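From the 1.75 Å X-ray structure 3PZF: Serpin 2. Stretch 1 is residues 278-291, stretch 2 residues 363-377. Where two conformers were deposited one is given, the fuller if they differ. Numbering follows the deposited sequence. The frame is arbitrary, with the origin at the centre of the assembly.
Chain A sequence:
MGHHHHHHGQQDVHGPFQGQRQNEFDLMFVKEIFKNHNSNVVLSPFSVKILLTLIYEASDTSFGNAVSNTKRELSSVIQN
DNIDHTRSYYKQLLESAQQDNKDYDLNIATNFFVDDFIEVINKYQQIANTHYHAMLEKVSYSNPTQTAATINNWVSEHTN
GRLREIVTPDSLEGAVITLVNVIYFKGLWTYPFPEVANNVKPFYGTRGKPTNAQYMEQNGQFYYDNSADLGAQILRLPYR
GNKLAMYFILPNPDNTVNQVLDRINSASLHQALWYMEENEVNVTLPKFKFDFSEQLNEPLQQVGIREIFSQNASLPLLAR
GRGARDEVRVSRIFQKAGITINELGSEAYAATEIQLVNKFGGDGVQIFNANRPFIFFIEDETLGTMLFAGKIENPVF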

# COMPACT_ATOMS: atom_id res chain seq x y z
N GLU A 278 7.09 24.96 -2.29
CA GLU A 278 6.71 25.41 -0.95
C GLU A 278 5.87 26.67 -0.99
O GLU A 278 6.29 27.71 -1.53
CB GLU A 278 7.94 25.67 -0.08
CG GLU A 278 8.61 24.44 0.45
CD GLU A 278 9.43 24.73 1.69
OE1 GLU A 278 9.25 25.83 2.28
OE2 GLU A 278 10.25 23.87 2.09
N ASN A 279 4.69 26.58 -0.38
CA ASN A 279 3.75 27.70 -0.32
C ASN A 279 3.22 27.84 1.12
O ASN A 279 3.24 26.88 1.89
CB ASN A 279 2.53 27.41 -1.21
CG ASN A 279 2.78 27.66 -2.68
OD1 ASN A 279 3.15 26.75 -3.45
ND2 ASN A 279 2.53 28.89 -3.10
N GLU A 280 2.71 29.02 1.48
CA GLU A 280 1.91 29.13 2.69
C GLU A 280 0.56 28.50 2.38
O GLU A 280 -0.05 28.88 1.39
CB GLU A 280 1.73 30.60 3.07
CG GLU A 280 2.76 31.09 4.06
CD GLU A 280 2.50 30.54 5.46
OE1 GLU A 280 1.32 30.37 5.82
OE2 GLU A 280 3.49 30.26 6.18
N VAL A 281 0.10 27.54 3.18
CA VAL A 281 -1.15 26.87 2.88
C VAL A 281 -1.95 26.72 4.15
O VAL A 281 -1.40 26.36 5.18
CB VAL A 281 -0.95 25.46 2.31
CG1 VAL A 281 -2.29 24.86 1.80
CG2 VAL A 281 0.11 25.47 1.21
N ASN A 282 -3.24 26.99 4.07
CA ASN A 282 -4.15 26.64 5.16
C ASN A 282 -4.78 25.30 4.83
O ASN A 282 -5.49 25.18 3.82
CB ASN A 282 -5.25 27.68 5.38
CG ASN A 282 -6.09 27.35 6.61
OD1 ASN A 282 -6.98 26.52 6.55
ND2 ASN A 282 -5.77 27.98 7.74
N VAL A 283 -4.49 24.29 5.66
CA VAL A 283 -4.84 22.91 5.39
C VAL A 283 -5.93 22.48 6.33
O VAL A 283 -5.78 22.60 7.55
CB VAL A 283 -3.63 21.97 5.66
CG1 VAL A 283 -4.03 20.49 5.52
CG2 VAL A 283 -2.46 22.31 4.73
N THR A 284 -7.04 22.00 5.76
CA THR A 284 -8.11 21.35 6.53
C THR A 284 -8.26 19.92 6.02
O THR A 284 -8.46 19.72 4.81
CB THR A 284 -9.47 22.08 6.32
OG1 THR A 284 -9.37 23.43 6.75
CG2 THR A 284 -10.60 21.38 7.15
N LEU A 285 -8.16 18.94 6.93
CA LEU A 285 -8.25 17.52 6.59
C LEU A 285 -9.18 16.84 7.56
O LEU A 285 -9.18 17.18 8.76
CB LEU A 285 -6.91 16.82 6.71
CG LEU A 285 -5.88 17.18 5.62
CD1 LEU A 285 -4.57 16.54 6.03
CD2 LEU A 285 -6.34 16.63 4.28
N PRO A 286 -9.97 15.89 7.06
CA PRO A 286 -10.79 15.11 7.99
C PRO A 286 -9.93 14.03 8.61
O PRO A 286 -9.09 13.45 7.92
CB PRO A 286 -11.86 14.49 7.09
CG PRO A 286 -11.18 14.35 5.74
CD PRO A 286 -10.23 15.54 5.65
N LYS A 287 -10.11 13.77 9.89
CA LYS A 287 -9.40 12.67 10.53
C LYS A 287 -10.05 11.36 10.10
O LYS A 287 -11.26 11.31 9.82
CB LYS A 287 -9.43 12.85 12.05
CG LYS A 287 -8.61 14.07 12.50
CD LYS A 287 -8.50 14.21 14.01
CE LYS A 287 -9.75 14.88 14.59
NZ LYS A 287 -9.67 15.07 16.08
N PHE A 288 -9.25 10.30 10.01
CA PHE A 288 -9.81 8.99 9.68
C PHE A 288 -8.98 7.87 10.25
O PHE A 288 -7.76 8.00 10.46
CB PHE A 288 -10.02 8.81 8.17
CG PHE A 288 -8.77 9.05 7.32
CD1 PHE A 288 -8.58 10.27 6.64
CD2 PHE A 288 -7.80 8.06 7.20
CE1 PHE A 288 -7.44 10.48 5.82
CE2 PHE A 288 -6.65 8.28 6.41
CZ PHE A 288 -6.47 9.50 5.72
N LYS A 289 -9.67 6.77 10.54
CA LYS A 289 -9.04 5.55 10.99
C LYS A 289 -9.82 4.37 10.41
O LYS A 289 -11.01 4.20 10.71
CB LYS A 289 -9.07 5.48 12.51
CG LYS A 289 -8.54 4.16 13.09
CD LYS A 289 -8.53 4.19 14.59
CE LYS A 289 -7.79 2.97 15.16
NZ LYS A 289 -7.72 3.00 16.65
N PHE A 290 -9.17 3.55 9.58
CA PHE A 290 -9.88 2.42 8.99
C PHE A 290 -8.88 1.38 8.49
O PHE A 290 -7.67 1.60 8.47
CB PHE A 290 -10.78 2.87 7.82
CG PHE A 290 -10.03 3.31 6.55
CD1 PHE A 290 -9.83 2.45 5.47
CD2 PHE A 290 -9.56 4.62 6.43
CE1 PHE A 290 -9.16 2.87 4.31
CE2 PHE A 290 -8.88 5.05 5.30
CZ PHE A 290 -8.68 4.19 4.23
N ASP A 291 -9.41 0.24 8.10
CA ASP A 291 -8.57 -0.74 7.46
C ASP A 291 -9.28 -1.31 6.24
O ASP A 291 -10.47 -1.09 6.01
CB ASP A 291 -8.15 -1.82 8.45
CG ASP A 291 -9.28 -2.43 9.17
OD1 ASP A 291 -10.13 -3.06 8.51
OD2 ASP A 291 -9.30 -2.29 10.40
N ASP A 363 -1.06 39.01 2.19
CA ASP A 363 -0.84 37.68 2.77
C ASP A 363 -1.33 36.57 1.83
O ASP A 363 -2.52 36.37 1.69
CB ASP A 363 -1.58 37.57 4.10
CG ASP A 363 -1.31 36.27 4.81
OD1 ASP A 363 -0.15 35.79 4.73
OD2 ASP A 363 -2.25 35.72 5.42
N GLY A 364 -0.41 35.83 1.22
CA GLY A 364 -0.78 34.99 0.10
C GLY A 364 -1.10 33.54 0.39
O GLY A 364 -0.73 32.66 -0.37
N VAL A 365 -1.85 33.26 1.46
CA VAL A 365 -2.12 31.86 1.81
C VAL A 365 -3.05 31.12 0.82
O VAL A 365 -4.11 31.61 0.48
CB VAL A 365 -2.75 31.78 3.22
CG1 VAL A 365 -2.90 30.34 3.65
CG2 VAL A 365 -1.89 32.54 4.22
N GLN A 366 -2.66 29.90 0.44
CA GLN A 366 -3.47 29.08 -0.45
C GLN A 366 -4.36 28.24 0.47
O GLN A 366 -3.95 27.94 1.58
CB GLN A 366 -2.59 28.14 -1.28
CG GLN A 366 -1.51 28.88 -2.09
CD GLN A 366 -2.12 29.99 -2.93
OE1 GLN A 366 -1.93 31.19 -2.67
NE2 GLN A 366 -2.92 29.59 -3.91
N ILE A 367 -5.54 27.85 0.02
CA ILE A 367 -6.47 27.11 0.89
C ILE A 367 -6.69 25.72 0.35
O ILE A 367 -7.10 25.58 -0.79
CB ILE A 367 -7.86 27.79 0.95
CG1 ILE A 367 -7.74 29.21 1.50
CG2 ILE A 367 -8.84 26.94 1.80
CD1 ILE A 367 -7.16 29.27 2.87
N PHE A 368 -6.43 24.70 1.18
CA PHE A 368 -6.62 23.31 0.80
C PHE A 368 -7.64 22.77 1.80
O PHE A 368 -7.31 22.57 2.96
CB PHE A 368 -5.30 22.54 0.96
CG PHE A 368 -5.36 21.09 0.54
CD1 PHE A 368 -4.99 20.72 -0.74
CD2 PHE A 368 -5.75 20.08 1.43
CE1 PHE A 368 -5.00 19.37 -1.14
CE2 PHE A 368 -5.75 18.74 1.03
CZ PHE A 368 -5.39 18.41 -0.26
N ASN A 369 -8.86 22.56 1.36
CA ASN A 369 -9.94 22.21 2.29
C ASN A 369 -10.58 20.92 1.83
O ASN A 369 -11.46 20.93 0.96
CB ASN A 369 -10.98 23.34 2.37
CG ASN A 369 -12.14 23.01 3.33
OD1 ASN A 369 -12.14 22.01 4.07
ND2 ASN A 369 -13.16 23.87 3.31
N ALA A 370 -10.10 19.80 2.38
CA ALA A 370 -10.50 18.48 1.92
C ALA A 370 -11.83 18.05 2.57
O ALA A 370 -11.84 17.16 3.41
CB ALA A 370 -9.40 17.44 2.25
N ASN A 371 -12.92 18.69 2.19
CA ASN A 371 -14.24 18.28 2.70
C ASN A 371 -15.04 17.53 1.62
O ASN A 371 -16.27 17.54 1.62
CB ASN A 371 -15.00 19.50 3.21
CG ASN A 371 -15.38 20.47 2.10
OD1 ASN A 371 -14.90 20.36 0.97
ND2 ASN A 371 -16.23 21.45 2.43
N ARG A 372 -14.32 16.90 0.70
CA ARG A 372 -14.92 15.99 -0.27
C ARG A 372 -13.89 14.89 -0.56
O ARG A 372 -12.79 14.95 -0.06
CB ARG A 372 -15.31 16.73 -1.55
CG ARG A 372 -14.19 17.44 -2.20
CD ARG A 372 -14.69 18.36 -3.31
NE ARG A 372 -13.52 19.06 -3.80
CZ ARG A 372 -13.12 20.24 -3.35
NH1 ARG A 372 -13.87 20.90 -2.47
NH2 ARG A 372 -12.00 20.77 -3.81
N PRO A 373 -14.27 13.86 -1.33
CA PRO A 373 -13.37 12.69 -1.43
C PRO A 373 -12.01 13.03 -2.05
O PRO A 373 -11.89 13.95 -2.87
CB PRO A 373 -14.15 11.73 -2.34
CG PRO A 373 -15.60 11.99 -1.99
CD PRO A 373 -15.62 13.56 -1.85
N PHE A 374 -10.99 12.30 -1.63
CA PHE A 374 -9.63 12.58 -2.12
C PHE A 374 -8.81 11.32 -2.09
O PHE A 374 -9.21 10.32 -1.49
CB PHE A 374 -8.98 13.67 -1.25
CG PHE A 374 -8.92 13.34 0.23
CD1 PHE A 374 -9.93 13.77 1.10
CD2 PHE A 374 -7.83 12.66 0.76
CE1 PHE A 374 -9.86 13.52 2.44
CE2 PHE A 374 -7.75 12.40 2.12
CZ PHE A 374 -8.79 12.83 2.98
N ILE A 375 -7.66 11.39 -2.77
CA ILE A 375 -6.69 10.29 -2.86
C ILE A 375 -5.53 10.65 -1.96
O ILE A 375 -5.21 11.83 -1.82
CB ILE A 375 -6.21 10.19 -4.31
CG1 ILE A 375 -7.43 9.84 -5.20
CG2 ILE A 375 -5.02 9.15 -4.46
CD1 ILE A 375 -7.29 10.27 -6.69
N PHE A 376 -4.91 9.67 -1.33
CA PHE A 376 -3.68 9.92 -0.59
C PHE A 376 -2.69 8.78 -0.85
O PHE A 376 -3.09 7.68 -1.28
CB PHE A 376 -3.95 10.07 0.90
CG PHE A 376 -4.49 8.81 1.55
CD1 PHE A 376 -5.87 8.60 1.67
CD2 PHE A 376 -3.62 7.85 2.07
CE1 PHE A 376 -6.36 7.42 2.25
CE2 PHE A 376 -4.11 6.68 2.67
CZ PHE A 376 -5.49 6.47 2.75
N PHE A 377 -1.42 9.05 -0.61
CA PHE A 377 -0.40 8.01 -0.65
C PHE A 377 0.77 8.38 0.25
O PHE A 377 0.97 9.55 0.57
CB PHE A 377 0.05 7.64 -2.09
CG PHE A 377 0.70 8.75 -2.88
CD1 PHE A 377 -0.06 9.62 -3.64
CD2 PHE A 377 2.09 8.87 -2.92
CE1 PHE A 377 0.56 10.62 -4.41
CE2 PHE A 377 2.70 9.89 -3.68
CZ PHE A 377 1.92 10.75 -4.42

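What joins the two backbones? Strand 278-286 and strand 366-369 run parallel, and five hydrogen bonds zip them together. Gln-366 N donates to Glu-280 O (3.0 Å), Asn-282 N to Gln-366 O (2.8 Å), Phe-368 N to Asn-282 O (2.8 Å), Thr-284 N to Phe-368 O (2.9 Å) and Ala-370 N to Thr-284 O (2.9 Å). All five are close to straight, with angles at hydrogen of 164° to 178°. As parallel pairing requires, the bonds fall on alternate residues: Asn-282 and Thr-284 in one stretch, and Gln-366 and Phe-368 in the other, each give an N-H and accept at their own oxygen.

Which polar atoms do these bonds leave aside? Asn-282 O and Phe-368 O lie 3.3 Å apart, but both are acceptors and each is served by an amide of the other stretch. Two of the accepting oxygens also receive CA-H...O contacts, Val-281 CA to Gln-366 O at 3.3 Å and Val-283 CA to Phe-368 O at 3.5 Å. Ala-370 O fares worse: Pro-286 CD packs 3.2 Å from it, proline has no N-H to offer, and this buried oxygen finds no partner in the model.

How do the side chains divide between the faces of the sheet? Val-281, Val-283, Gln-366 and Phe-368 share one face. There the buried ring of Phe-368, with chi1 t, runs alongside its neighbours: Val-281 CG1 is 3.9 Å from Phe-368 CB, and Leu-285 CD2 meets the ring edge 3.9 Å from Phe-368 CE2. Apolar residues suit this side because they need no polar partners. Asn-282, Thr-284, Ile-367 and Asn-369 occupy the other face, which is more polar and, except at Thr-284, less buried. Asn-282 CB touches Ile-367 CD1 at 3.5 Å, while Asn-282 ND2 is hydrogen-bonded elsewhere in the structure.

What holds the stretches together beyond the last backbone bond? Apolar packing takes over. Small Ala-370 points toward stretch 1, its CB 3.8 Å from Leu-285 CD2 and 4.0 Å from Pro-286 CD. Next, Pro-286 CG meets the edge of the Phe-374 ring, 3.6 Å from Phe-374 CE1. Phe-288, Phe-290, Phe-374 and Phe-376 all adopt chi1 p and point toward the opposing stretch. Phe-288 CE1 approaches Phe-374 CZ at 3.9 Å, and Phe-288 CZ lies over one face of Phe-376, 4.0 Å from Phe-376 CE1. The Phe-288 and Phe-376 planes are 29° apart, but the rings are slid so far that they barely overlap. In all, the contact buries 782 Å², summed over both stretches.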